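Neural-cadherin (Drosophila melanogaster, PDB 3UBF) mediates calcium-dependent, homophilic cell-cell adhesion through a chain of extracellular cadherin domains, three of which make up this fragment. Local coordinates at residues Pro112-Val117 and Gly208-Gln213. Residues are numbered along the deposited sequence; the frame is centred on the assembly and turned at random.
Sequences PMQAVV and GKRAPQ
With CG of Gln114 anti to its carbonyl carbon (chi1 -72°) and CG of Gln213 anti to its backbone N (chi1 -177°), the two extended side chains meet tip to tip, their amide planes stacked 20° apart. Beyond this stack Gln213 NE2 donates a nearly straight bond to Pro112 O (2.9 Å), in the carbonyl plane on a lone pair. Arg210 lies against Gln114 as well, its guanidinium nearly parallel to the amide, with Gln114 CD 3.3 Å from Arg210 NH1. Arg210 NH2 donates a hydrogen bond in the guanidinium plane to Ala115 O (2.8 Å), and Arg210 NH1 is hydrogen-bonded to Ser204 OG. Residues 208-212 link two consecutive beta-sandwich cadherin domains, running back beside edge strand 113-117 of the first; Gln213 begins the second, its backbone hydrogen-bonded with Lys239. Phe241 of that domain touches Gln114, Arg210 and Gln213. An alanine in place of Arg210 would probably leave Ala115 O without this donor and the Gln114 amide without the guanidinium stacked on it. Val116 CG1 packs on Arg210 CG (3.6 Å), and farther along Gly208 N donates to Val117 O (2.7 Å) from above the carbonyl plane.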
# COMPACT_ATOMS: atom_id res chain seq x y z
N PRO A 112 1.83 -9.62 -10.46
CA PRO A 112 3.18 -9.05 -10.42
C PRO A 112 3.41 -7.96 -11.47
O PRO A 112 2.73 -7.93 -12.51
CB PRO A 112 4.09 -10.25 -10.72
CG PRO A 112 3.26 -11.46 -10.45
CD PRO A 112 1.86 -11.05 -10.82
N MET A 113 4.36 -7.09 -11.18
CA MET A 113 4.72 -5.99 -12.04
C MET A 113 5.16 -6.45 -13.42
O MET A 113 6.11 -7.23 -13.55
CB MET A 113 5.82 -5.17 -11.39
CG MET A 113 5.34 -4.30 -10.24
SD MET A 113 6.73 -3.59 -9.33
CE MET A 113 5.83 -2.82 -7.99
N GLN A 114 4.46 -5.97 -14.44
CA GLN A 114 4.75 -6.35 -15.82
C GLN A 114 4.80 -5.13 -16.73
O GLN A 114 3.98 -4.23 -16.63
CB GLN A 114 3.74 -7.38 -16.32
CG GLN A 114 3.95 -8.73 -15.68
CD GLN A 114 3.06 -9.83 -16.20
OE1 GLN A 114 3.16 -10.96 -15.73
NE2 GLN A 114 2.18 -9.52 -17.16
N ALA A 115 5.80 -5.11 -17.60
CA ALA A 115 5.97 -4.09 -18.60
C ALA A 115 6.49 -4.76 -19.87
O ALA A 115 6.85 -5.94 -19.87
CB ALA A 115 6.97 -3.06 -18.13
N VAL A 116 6.51 -3.99 -20.95
CA VAL A 116 7.23 -4.37 -22.16
C VAL A 116 8.24 -3.29 -22.48
O VAL A 116 8.08 -2.13 -22.08
CB VAL A 116 6.28 -4.55 -23.36
CG1 VAL A 116 5.46 -5.82 -23.20
CG2 VAL A 116 5.38 -3.31 -23.52
N VAL A 117 9.29 -3.65 -23.21
CA VAL A 117 10.21 -2.65 -23.72
C VAL A 117 10.29 -2.73 -25.24
O VAL A 117 10.57 -3.79 -25.81
CB VAL A 117 11.62 -2.76 -23.10
CG1 VAL A 117 12.23 -4.15 -23.35
CG2 VAL A 117 12.53 -1.67 -23.64
N GLY A 208 9.45 -6.12 -26.59
CA GLY A 208 8.50 -5.91 -27.68
C GLY A 208 7.05 -6.09 -27.31
O GLY A 208 6.28 -5.12 -27.27
N LYS A 209 6.67 -7.33 -27.05
CA LYS A 209 5.28 -7.65 -26.74
C LYS A 209 5.20 -8.82 -25.77
O LYS A 209 6.13 -9.63 -25.68
CB LYS A 209 4.48 -7.93 -28.03
CG LYS A 209 5.03 -9.10 -28.85
CD LYS A 209 4.34 -9.22 -30.21
CE LYS A 209 4.83 -10.45 -30.95
NZ LYS A 209 3.96 -10.82 -32.11
N ARG A 210 4.08 -8.89 -25.05
CA ARG A 210 3.79 -9.98 -24.13
C ARG A 210 2.27 -10.08 -24.03
O ARG A 210 1.57 -9.18 -24.49
CB ARG A 210 4.40 -9.72 -22.75
CG ARG A 210 3.67 -8.63 -21.96
CD ARG A 210 4.38 -8.22 -20.66
NE ARG A 210 4.58 -9.37 -19.79
CZ ARG A 210 5.56 -9.48 -18.89
NH1 ARG A 210 5.65 -10.59 -18.15
NH2 ARG A 210 6.44 -8.49 -18.75
N ALA A 211 1.77 -11.14 -23.41
CA ALA A 211 0.35 -11.41 -23.38
C ALA A 211 -0.36 -10.55 -22.35
O ALA A 211 0.27 -10.05 -21.42
CB ALA A 211 0.11 -12.89 -23.10
N PRO A 212 -1.69 -10.39 -22.49
CA PRO A 212 -2.46 -9.58 -21.57
C PRO A 212 -2.31 -10.11 -20.16
O PRO A 212 -2.09 -11.31 -19.98
CB PRO A 212 -3.91 -9.80 -22.01
CG PRO A 212 -3.84 -10.33 -23.37
CD PRO A 212 -2.57 -11.10 -23.44
N GLN A 213 -2.41 -9.21 -19.18
CA GLN A 213 -2.40 -9.58 -17.78
C GLN A 213 -3.71 -9.13 -17.15
O GLN A 213 -4.13 -7.97 -17.29
CB GLN A 213 -1.23 -8.96 -17.05
CG GLN A 213 -1.10 -9.37 -15.60
CD GLN A 213 0.08 -8.69 -14.92
OE1 GLN A 213 0.56 -7.66 -15.39
NE2 GLN A 213 0.54 -9.26 -13.82
O HOH W 1 1.69 -5.72 -14.30